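Side-chain contacts in ethanolamine utilization protein EutJ (PDB 3H1Q), which binds ATP in a fold of the actin-like ATPase superfamily and probably serves ethanolamine utilization, though its exact role there is uncertain: residues 38-43 against 74-79; 59-62 against 68-71; 197-202 against 237-242. All blocks are in the same frame, centred on the assembly; numbering follows the deposited sequence.

Contact 1: residues 38-43 against 74-79; sequences ADIVLV and IQIVRE. With ATP (adenosine-5'-triphosphate), chain C.
Ile40 of strand 39-45 and Ile76 of helix 70-87 meet branch against branch, the two side chains set at a slant to each other. The closest pair is Ile40 CD1 with Ile76 CG2, at 3.5 Å. That same CG2 methyl also lies 3.8 Å from Ile40 CB, fitting against the inner part of the Ile40 chain as well as its end. Extension of Ile40 at its second torsion (chi2 174°) carries CD1 outward to the helix. In Ile76 the branches divide the work: chi1 of -59° sets CG1 beside the backbone N and leaves CG2 anti to it, facing the strand, while CG1 takes the rest of the chain away, and Lys57 of strand 51-58 lies against the residue. One helix position on, Val77 offers CG2 to Ile40 CG2 at a looser 4.2 Å; Val33 packs against Val77, and Leu80 against Ile40, so the apolar layer continues along the helix.

The strand alternates, so the neighbours of Ile40 point to its other face. There Asp39 turns its carboxylate to the triphosphate of ATP, with OD2 2.5 Å from ATP O1A and OD1 2.6 Å from ATP O2B. Ala38 N donates to ATP O1B, a bond modelled too short for its length to be trusted. With an alanine in place of Asp39 the carboxylate is gone, which would probably leave ATP O1A and O2B without that neighbour and open a gap beside the phosphates. The arrangement is consistent with the phosphate-binding beta-hairpin of the actin-like ATPase fold, formed here by strands 30-34 and 39-45.

The contact between strand and helix is wholly apolar: buried hydrocarbon seats one on the other, while the polar chemistry is reserved for the nucleotide on the far face.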
loop_
_atom_site.group_PDB
_atom_site.type_symbol
_atom_site.label_atom_id
_atom_site.label_comp_id
_atom_site.label_asym_id
_atom_site.label_seq_id
_atom_site.Cartn_x
_atom_site.Cartn_y
_atom_site.Cartn_z
ATOM N N ALA A 38 0.046 -0.747 -8.846
ATOM C CA ALA A 38 -0.974 0.113 -9.384
ATOM C C ALA A 38 -0.606 1.531 -9.178
ATOM O O ALA A 38 -1.163 2.394 -9.857
ATOM C CB ALA A 38 -2.296 -0.189 -8.794
ATOM N N ASP A 39 0.351 1.774 -8.273
ATOM C CA ASP A 39 0.777 3.148 -7.940
ATOM C C ASP A 39 2.186 3.273 -7.346
ATOM O O ASP A 39 2.736 2.319 -6.776
ATOM C CB ASP A 39 -0.225 3.794 -6.970
ATOM C CG ASP A 39 -0.523 2.911 -5.763
ATOM O OD1 ASP A 39 0.358 2.719 -4.850
ATOM O OD2 ASP A 39 -1.666 2.378 -5.759
ATOM N N ILE A 40 2.757 4.468 -7.470
ATOM C CA ILE A 40 4.001 4.795 -6.820
ATOM C C ILE A 40 3.682 5.939 -5.878
ATOM O O ILE A 40 2.929 6.882 -6.225
ATOM C CB ILE A 40 5.073 5.220 -7.845
ATOM C CG1 ILE A 40 5.468 4.031 -8.711
ATOM C CG2 ILE A 40 6.329 5.819 -7.152
ATOM C CD1 ILE A 40 6.415 4.380 -9.838
ATOM N N VAL A 41 4.227 5.835 -4.673
ATOM C CA VAL A 41 3.950 6.786 -3.639
ATOM C C VAL A 41 5.289 7.203 -3.059
ATOM O O VAL A 41 6.178 6.356 -2.809
ATOM C CB VAL A 41 3.032 6.197 -2.511
ATOM C CG1 VAL A 41 2.834 7.221 -1.342
ATOM C CG2 VAL A 41 1.687 5.755 -3.088
ATOM N N LEU A 42 5.426 8.510 -2.839
ATOM C CA LEU A 42 6.565 9.049 -2.152
ATOM C C LEU A 42 5.998 9.757 -0.941
ATOM O O LEU A 42 5.020 10.500 -1.075
ATOM C CB LEU A 42 7.274 10.050 -3.057
ATOM C CG LEU A 42 8.170 11.056 -2.343
ATOM C CD1 LEU A 42 9.555 10.476 -2.207
ATOM C CD2 LEU A 42 8.207 12.311 -3.135
ATOM N N VAL A 43 6.638 9.552 0.215
ATOM C CA VAL A 43 6.167 10.025 1.502
ATOM C C VAL A 43 7.318 10.626 2.340
ATOM O O VAL A 43 8.407 10.046 2.410
ATOM C CB VAL A 43 5.473 8.858 2.253
ATOM C CG1 VAL A 43 5.172 9.180 3.717
ATOM C CG2 VAL A 43 4.171 8.444 1.527
ATOM N N ILE A 74 11.670 5.578 -12.818
ATOM C CA ILE A 74 12.570 6.682 -12.474
ATOM C C ILE A 74 11.961 8.015 -12.846
ATOM O O ILE A 74 11.955 8.962 -12.035
ATOM C CB ILE A 74 13.932 6.469 -13.110
ATOM C CG1 ILE A 74 14.623 5.286 -12.428
ATOM C CG2 ILE A 74 14.799 7.722 -13.022
ATOM C CD1 ILE A 74 15.939 4.901 -13.042
ATOM N N GLN A 75 11.403 8.076 -14.051
ATOM C CA GLN A 75 10.583 9.223 -14.431
ATOM C C GLN A 75 9.550 9.602 -13.362
ATOM O O GLN A 75 9.472 10.789 -12.976
ATOM C CB GLN A 75 9.854 8.960 -15.735
ATOM C CG GLN A 75 10.464 9.611 -16.951
ATOM C CD GLN A 75 10.608 8.610 -18.098
ATOM O OE1 GLN A 75 11.264 7.573 -17.943
ATOM N NE2 GLN A 75 9.982 8.903 -19.242
ATOM N N ILE A 76 8.759 8.606 -12.908
ATOM C CA ILE A 76 7.712 8.805 -11.877
ATOM C C ILE A 76 8.346 9.242 -10.556
ATOM O O ILE A 76 8.033 10.326 -10.049
ATOM C CB ILE A 76 6.781 7.552 -11.653
ATOM C CG1 ILE A 76 6.046 7.122 -12.940
ATOM C CG2 ILE A 76 5.780 7.802 -10.504
ATOM C CD1 ILE A 76 5.141 8.190 -13.544
ATOM N N VAL A 77 9.248 8.443 -10.000
ATOM C CA VAL A 77 9.897 8.894 -8.775
ATOM C C VAL A 77 10.474 10.296 -8.952
ATOM O O VAL A 77 10.265 11.177 -8.118
ATOM C CB VAL A 77 10.987 7.973 -8.340
ATOM C CG1 VAL A 77 11.701 8.536 -7.116
ATOM C CG2 VAL A 77 10.389 6.616 -8.076
ATOM N N ARG A 78 11.183 10.522 -10.058
ATOM C CA ARG A 78 11.705 11.854 -10.305
ATOM C C ARG A 78 10.609 12.900 -10.260
ATOM O O ARG A 78 10.761 13.898 -9.566
ATOM C CB ARG A 78 12.529 11.911 -11.576
ATOM C CG ARG A 78 13.917 11.447 -11.277
ATOM C CD ARG A 78 14.807 11.418 -12.484
ATOM N NE ARG A 78 14.896 12.717 -13.145
ATOM C CZ ARG A 78 15.874 13.593 -12.965
ATOM N NH1 ARG A 78 16.871 13.325 -12.119
ATOM N NH2 ARG A 78 15.841 14.748 -13.626
ATOM N N GLU A 79 9.491 12.669 -10.943
ATOM C CA GLU A 79 8.471 13.722 -11.014
ATOM C C GLU A 79 7.805 13.983 -9.639
ATOM O O GLU A 79 7.456 15.132 -9.305
ATOM C CB GLU A 79 7.470 13.497 -12.169
ATOM C CG GLU A 79 6.308 12.534 -11.917
ATOM C CD GLU A 79 5.750 11.895 -13.237
ATOM O OE1 GLU A 79 6.511 11.169 -13.965
ATOM O OE2 GLU A 79 4.535 12.114 -13.537
HETATM P PG ATP C . 1.266 -2.044 -2.846
HETATM O O1G ATP C . 1.039 -0.559 -2.607
HETATM O O2G ATP C . 0.256 -2.931 -2.170
HETATM O O3G ATP C . 2.673 -2.510 -2.495
HETATM P PB ATP C . 0.073 -1.292 -5.260
HETATM O O1B ATP C . -0.186 -1.749 -6.655
HETATM O O2B ATP C . 0.587 0.114 -5.114
HETATM O O3B ATP C . 0.976 -2.314 -4.413
HETATM P PA ATP C . -2.182 -0.473 -3.529
HETATM O O1A ATP C . -1.712 0.945 -3.672
HETATM O O2A ATP C . -2.130 -1.111 -2.164
HETATM O O3A ATP C . -1.335 -1.475 -4.482
HETATM O "O5'" ATP C . -3.631 -0.629 -4.197
HETATM C "C5'" ATP C . -3.947 -0.335 -5.547
HETATM C "C4'" ATP C . -5.356 -0.864 -5.710
HETATM O "O4'" ATP C . -6.212 -0.212 -4.766
HETATM C "C3'" ATP C . -5.916 -0.540 -7.075
HETATM O "O3'" ATP C . -6.557 -1.686 -7.647
HETATM C "C2'" ATP C . -6.998 0.475 -6.822
HETATM O "O2'" ATP C . -8.079 0.322 -7.734
HETATM C "C1'" ATP C . -7.421 0.217 -5.386
HETATM N N9 ATP C . -8.101 1.483 -4.947
HETATM C C8 ATP C . -7.568 2.718 -4.808
HETATM N N7 ATP C . -8.511 3.643 -4.478
HETATM C C5 ATP C . -9.698 3.013 -4.412
HETATM C C6 ATP C . -11.109 3.376 -4.107
HETATM N N6 ATP C . -11.467 4.641 -3.789
HETATM N N1 ATP C . -12.045 2.392 -4.149
HETATM C C2 ATP C . -11.751 1.116 -4.454
HETATM N N3 ATP C . -10.493 0.711 -4.729
HETATM C C4 ATP C . -9.432 1.592 -4.730
#

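Contact 2: residues 59-62 against 68-71; sequences ASVV and VDYI
Val61 rests its CG1 methyl against the backbone and CB of Asp69, and this is the compact part of the contact. CG1 approaches Asp69 O to 3.9 Å and Asp69 CB to 4.1 Å, the two side chains running at an angle to one another rather than alongside. With CG1 anti to its own carbonyl carbon (chi1 -56°), Val61 places this methyl over the start of helix 70-87. Val61 is buried, and Ile40 of strand 39-45 also packs against it, which ties this loop residue to the hydrophobic layer under the helix.

Outward from there the fit slackens. Val68, exposed at the surface, merely lays CG2 near carbonyl oxygens, 3.9 Å from Ser60 O, and no apolar partner across the contact comes closer to that methyl. Its backbone adds the one hydrogen bond between the segments, Val68 N to Val61 O at 3.2 Å; the angle at the hydrogen is 125°, so the bond is strongly bent and weak. Ser60, beside it, is likewise exposed and contributes little beyond its carbonyl.

Asp69 joins the two regimes. Its CB points to Val61, whereas its carboxylate reaches forward along the chain, where OD1 accepts a weak hydrogen bond from Gly72 N. Tyr70, next in line, turns away from the loop and packs on Ala110, His113 and Val114 of helix 110-117.

Together these features make a helix N-cap: Asp69 sits just before the first turn and caps a backbone N-H within it, while the preceding loop, descending from strand 51-58, folds back so that a valine covers the cap residue.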
loop_
_atom_site.group_PDB
_atom_site.type_symbol
_atom_site.label_atom_id
_atom_site.label_comp_id
_atom_site.label_asym_id
_atom_site.label_seq_id
_atom_site.Cartn_x
_atom_site.Cartn_y
_atom_site.Cartn_z
ATOM N N ALA A 59 0.522 3.933 -11.604
ATOM C CA ALA A 59 1.556 3.368 -12.452
ATOM C C ALA A 59 1.874 1.896 -12.223
ATOM O O ALA A 59 2.271 1.472 -11.132
ATOM C CB ALA A 59 2.833 4.174 -12.317
ATOM N N SER A 60 1.795 1.160 -13.326
ATOM C CA SER A 60 2.117 -0.258 -13.419
ATOM C C SER A 60 3.576 -0.505 -13.770
ATOM O O SER A 60 3.872 -0.973 -14.860
ATOM C CB SER A 60 1.266 -0.831 -14.541
ATOM O OG SER A 60 1.143 0.163 -15.558
ATOM N N VAL A 61 4.495 -0.211 -12.865
ATOM C CA VAL A 61 5.907 -0.484 -13.137
ATOM C C VAL A 61 6.337 -1.727 -12.424
ATOM O O VAL A 61 7.502 -2.128 -12.473
ATOM C CB VAL A 61 6.816 0.640 -12.697
ATOM C CG1 VAL A 61 6.375 1.927 -13.351
ATOM C CG2 VAL A 61 6.863 0.734 -11.201
ATOM N N VAL A 62 5.392 -2.324 -11.713
ATOM C CA VAL A 62 5.580 -3.706 -11.309
ATOM C C VAL A 62 4.392 -4.549 -11.795
ATOM O O VAL A 62 3.223 -4.292 -11.419
ATOM C CB VAL A 62 5.880 -3.858 -9.817
ATOM C CG1 VAL A 62 6.341 -5.246 -9.536
ATOM C CG2 VAL A 62 6.963 -2.898 -9.430
ATOM N N VAL A 68 8.819 -3.861 -14.774
ATOM C CA VAL A 68 8.638 -3.959 -16.230
ATOM C C VAL A 68 8.770 -2.620 -16.960
ATOM O O VAL A 68 8.759 -2.593 -18.209
ATOM C CB VAL A 68 7.244 -4.571 -16.644
ATOM C CG1 VAL A 68 7.269 -6.061 -16.582
ATOM C CG2 VAL A 68 6.101 -4.011 -15.803
ATOM N N ASP A 69 8.829 -1.517 -16.206
ATOM C CA ASP A 69 9.030 -0.214 -16.807
ATOM C C ASP A 69 9.960 0.544 -15.914
ATOM O O ASP A 69 9.630 1.623 -15.449
ATOM C CB ASP A 69 7.710 0.546 -16.989
ATOM C CG ASP A 69 7.871 1.881 -17.806
ATOM O OD1 ASP A 69 8.788 2.059 -18.654
ATOM O OD2 ASP A 69 7.054 2.799 -17.598
ATOM N N TYR A 70 11.119 -0.041 -15.649
ATOM C CA TYR A 70 12.170 0.558 -14.811
ATOM C C TYR A 70 12.528 2.058 -15.095
ATOM O O TYR A 70 12.741 2.851 -14.184
ATOM C CB TYR A 70 13.393 -0.335 -14.925
ATOM C CG TYR A 70 14.605 0.206 -14.282
ATOM C CD1 TYR A 70 14.995 -0.243 -13.031
ATOM C CD2 TYR A 70 15.386 1.146 -14.931
ATOM C CE1 TYR A 70 16.136 0.236 -12.412
ATOM C CE2 TYR A 70 16.544 1.658 -14.330
ATOM C CZ TYR A 70 16.915 1.207 -13.056
ATOM O OH TYR A 70 18.058 1.704 -12.450
ATOM N N ILE A 71 12.581 2.432 -16.362
ATOM C CA ILE A 71 12.788 3.818 -16.769
ATOM C C ILE A 71 11.569 4.638 -16.396
ATOM O O ILE A 71 11.698 5.657 -15.709
ATOM C CB ILE A 71 13.092 3.898 -18.301
ATOM C CG1 ILE A 71 14.495 3.343 -18.595
ATOM C CG2 ILE A 71 12.895 5.297 -18.888
ATOM C CD1 ILE A 71 15.469 3.355 -17.400
#

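Contact 3: residues 197-202 against 237-242; sequences SRHREI and AYLTGF. With ATP (adenosine-5'-triphosphate), chain C.
With CG anti to the carbonyl carbon, beside the backbone N (chi1 -63°), His199 presents the edge of its imidazole to the backbone of 238-240 and one face to Leu239. Thr240 N donates to His199 ND1 at 2.9 Å, nearly straight (165°) and only 3° out of the ring plane. At the same edge His199 CE1 comes to 3.0 Å from Tyr238 O. Over the face sits Leu239 CD1, 3.6 Å from the centroid of the His199 ring, in a CH-pi contact displaced toward the rim. The hydroxyl of Thr240 lies near, its OG1 3.1 Å from His199 ND1.

The adenine of ATP touches both segments. His199 NE2 is 3.7 Å from ATP N1, while Tyr238 CD2 is 3.3 Å from ATP N7, and Tyr238 CB lies close to the six-membered part of the base.

A second shell sets these groups in place. Phe196 stacks on the His199 ring, and Met203 packs against Leu239. The hydroxyl of Tyr238 is hydrogen-bonded to His259 ND1, which fixes the far end of that ring; Pro260 and Leu261 also touch Tyr238. Thr240 N lies at the entry of a type II turn from Leu239 to Phe242; Gly241 supplies its positive phi and takes the N-cap position of helix 242-250.

Because ND1 acts as acceptor, a neutral His199 would probably carry its proton on NE2, the ring nitrogen nearer the adenine. The bond, the methyl and Phe196 probably restrain the ring's rotation, and the buried imidazole thereby joins the beginning of helix 199-220 to the loop that lines the base.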
loop_
_atom_site.group_PDB
_atom_site.type_symbol
_atom_site.label_atom_id
_atom_site.label_comp_id
_atom_site.label_asym_id
_atom_site.label_seq_id
_atom_site.Cartn_x
_atom_site.Cartn_y
_atom_site.Cartn_z
ATOM N N SER A 197 -19.452 6.754 -4.784
ATOM C CA SER A 197 -20.895 6.656 -5.065
ATOM C C SER A 197 -21.322 5.230 -5.453
ATOM O O SER A 197 -22.332 4.695 -4.952
ATOM C CB SER A 197 -21.299 7.663 -6.169
ATOM N N ARG A 198 -20.524 4.601 -6.313
ATOM C CA ARG A 198 -20.898 3.331 -6.897
ATOM C C ARG A 198 -20.597 2.080 -6.054
ATOM O O ARG A 198 -21.078 1.014 -6.402
ATOM C CB ARG A 198 -20.283 3.194 -8.289
ATOM C CG ARG A 198 -20.032 4.513 -9.012
ATOM C CD ARG A 198 -21.260 5.020 -9.786
ATOM N NE ARG A 198 -21.935 3.961 -10.555
ATOM C CZ ARG A 198 -21.891 3.808 -11.884
ATOM N NH1 ARG A 198 -21.207 4.652 -12.652
ATOM N NH2 ARG A 198 -22.541 2.795 -12.452
ATOM N N HIS A 199 -19.823 2.171 -4.969
ATOM C CA HIS A 199 -19.495 0.946 -4.192
ATOM C C HIS A 199 -20.739 0.166 -3.830
ATOM O O HIS A 199 -20.750 -1.056 -3.888
ATOM C CB HIS A 199 -18.766 1.232 -2.884
ATOM C CG HIS A 199 -17.432 1.878 -3.045
ATOM N ND1 HIS A 199 -16.414 1.696 -2.137
ATOM C CD2 HIS A 199 -16.952 2.717 -3.994
ATOM C CE1 HIS A 199 -15.362 2.396 -2.522
ATOM N NE2 HIS A 199 -15.664 3.031 -3.643
ATOM N N ARG A 200 -21.784 0.885 -3.431
ATOM C CA ARG A 200 -23.042 0.261 -3.071
ATOM C C ARG A 200 -23.490 -0.691 -4.177
ATOM O O ARG A 200 -23.724 -1.868 -3.923
ATOM C CB ARG A 200 -24.105 1.324 -2.761
ATOM C CG ARG A 200 -23.929 1.985 -1.366
ATOM C CD ARG A 200 -24.929 3.146 -1.076
ATOM N NE ARG A 200 -24.252 4.222 -0.343
ATOM C CZ ARG A 200 -24.506 4.603 0.913
ATOM N NH1 ARG A 200 -25.477 4.033 1.629
ATOM N NH2 ARG A 200 -23.789 5.587 1.457
ATOM N N GLU A 201 -23.540 -0.181 -5.407
ATOM C CA GLU A 201 -24.040 -0.931 -6.549
ATOM C C GLU A 201 -23.009 -1.759 -7.312
ATOM O O GLU A 201 -23.396 -2.568 -8.148
ATOM C CB GLU A 201 -24.785 -0.002 -7.503
ATOM C CG GLU A 201 -23.933 1.028 -8.199
ATOM C CD GLU A 201 -23.961 0.876 -9.709
ATOM O OE1 GLU A 201 -23.392 -0.107 -10.234
ATOM O OE2 GLU A 201 -24.551 1.755 -10.379
ATOM N N ILE A 202 -21.714 -1.556 -7.052
ATOM C CA ILE A 202 -20.647 -2.324 -7.712
ATOM C C ILE A 202 -20.329 -3.540 -6.848
ATOM O O ILE A 202 -19.541 -4.397 -7.219
ATOM C CB ILE A 202 -19.396 -1.450 -7.915
ATOM N N ALA A 237 -8.754 -2.522 -0.182
ATOM C CA ALA A 237 -9.644 -2.381 0.962
ATOM C C ALA A 237 -10.311 -0.995 1.060
ATOM O O ALA A 237 -10.857 -0.639 2.089
ATOM C CB ALA A 237 -8.892 -2.708 2.243
ATOM N N TYR A 238 -10.265 -0.207 -0.007
ATOM C CA TYR A 238 -10.952 1.077 -0.062
ATOM C C TYR A 238 -12.424 0.886 -0.418
ATOM O O TYR A 238 -13.171 1.846 -0.592
ATOM C CB TYR A 238 -10.313 1.954 -1.139
ATOM C CG TYR A 238 -9.494 3.125 -0.644
ATOM C CD1 TYR A 238 -9.970 3.968 0.364
ATOM C CD2 TYR A 238 -8.258 3.419 -1.220
ATOM C CE1 TYR A 238 -9.212 5.061 0.804
ATOM C CE2 TYR A 238 -7.491 4.504 -0.786
ATOM C CZ TYR A 238 -7.974 5.322 0.214
ATOM O OH TYR A 238 -7.219 6.391 0.628
ATOM N N LEU A 239 -12.840 -0.362 -0.579
ATOM C CA LEU A 239 -14.230 -0.636 -0.924
ATOM C C LEU A 239 -15.022 -0.557 0.372
ATOM O O LEU A 239 -14.707 -1.256 1.337
ATOM C CB LEU A 239 -14.361 -2.011 -1.594
ATOM C CG LEU A 239 -15.424 -2.060 -2.694
ATOM C CD1 LEU A 239 -15.195 -0.969 -3.744
ATOM C CD2 LEU A 239 -15.460 -3.408 -3.362
ATOM N N THR A 240 -16.003 0.334 0.431
ATOM C CA THR A 240 -16.795 0.416 1.659
ATOM C C THR A 240 -17.517 -0.909 1.883
ATOM O O THR A 240 -18.092 -1.509 0.948
ATOM C CB THR A 240 -17.760 1.619 1.729
ATOM O OG1 THR A 240 -18.160 1.993 0.411
ATOM C CG2 THR A 240 -17.060 2.792 2.366
ATOM N N GLY A 241 -17.420 -1.378 3.125
ATOM C CA GLY A 241 -17.999 -2.642 3.505
ATOM C C GLY A 241 -17.095 -3.798 3.169
ATOM O O GLY A 241 -17.341 -4.923 3.623
ATOM N N PHE A 242 -16.053 -3.535 2.376
ATOM C CA PHE A 242 -15.018 -4.537 2.149
ATOM C C PHE A 242 -14.677 -5.190 3.476
ATOM O O PHE A 242 -14.617 -6.411 3.563
ATOM C CB PHE A 242 -13.740 -3.937 1.554
ATOM C CG PHE A 242 -12.662 -4.962 1.254
ATOM C CD1 PHE A 242 -12.433 -5.381 -0.044
ATOM C CD2 PHE A 242 -11.871 -5.495 2.273
ATOM C CE1 PHE A 242 -11.439 -6.321 -0.327
ATOM C CE2 PHE A 242 -10.877 -6.436 1.998
ATOM C CZ PHE A 242 -10.665 -6.853 0.702
HETATM P PG ATP C . 1.266 -2.044 -2.846
HETATM O O1G ATP C . 1.039 -0.559 -2.607
HETATM O O2G ATP C . 0.256 -2.931 -2.170
HETATM O O3G ATP C . 2.673 -2.510 -2.495
HETATM P PB ATP C . 0.073 -1.292 -5.260
HETATM O O1B ATP C . -0.186 -1.749 -6.655
HETATM O O2B ATP C . 0.587 0.114 -5.114
HETATM O O3B ATP C . 0.976 -2.314 -4.413
HETATM P PA ATP C . -2.182 -0.473 -3.529
HETATM O O1A ATP C . -1.712 0.945 -3.672
HETATM O O2A ATP C . -2.130 -1.111 -2.164
HETATM O O3A ATP C . -1.335 -1.475 -4.482
HETATM O "O5'" ATP C . -3.631 -0.629 -4.197
HETATM C "C5'" ATP C . -3.947 -0.335 -5.547
HETATM C "C4'" ATP C . -5.356 -0.864 -5.710
HETATM O "O4'" ATP C . -6.212 -0.212 -4.766
HETATM C "C3'" ATP C . -5.916 -0.540 -7.075
HETATM O "O3'" ATP C . -6.557 -1.686 -7.647
HETATM C "C2'" ATP C . -6.998 0.475 -6.822
HETATM O "O2'" ATP C . -8.079 0.322 -7.734
HETATM C "C1'" ATP C . -7.421 0.217 -5.386
HETATM N N9 ATP C . -8.101 1.483 -4.947
HETATM C C8 ATP C . -7.568 2.718 -4.808
HETATM N N7 ATP C . -8.511 3.643 -4.478
HETATM C C5 ATP C . -9.698 3.013 -4.412
HETATM C C6 ATP C . -11.109 3.376 -4.107
HETATM N N6 ATP C . -11.467 4.641 -3.789
HETATM N N1 ATP C . -12.045 2.392 -4.149
HETATM C C2 ATP C . -11.751 1.116 -4.454
HETATM N N3 ATP C . -10.493 0.711 -4.729
HETATM C C4 ATP C . -9.432 1.592 -4.730
#

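From the N terminus, strand 39-45 leads through strand 51-58 into the loop 59-62 and then helix 70-87. Contact 1 closes this whole excursion by bringing the helix back to the first of these strands. Contact 2 is nested inside it, closing a much shorter loop at the start of the same helix. The two adjoin directly: Ala38 O lies 2.9 Å from Ala59 N, a probable hydrogen bond. Contact 3 follows in series, joining helix 199-220 to the loop after strand 230-233, its centre about 26 Å from that of contact 1. ATP bridges them, touching contact 1 mainly through its phosphates and contact 3 through its adenine.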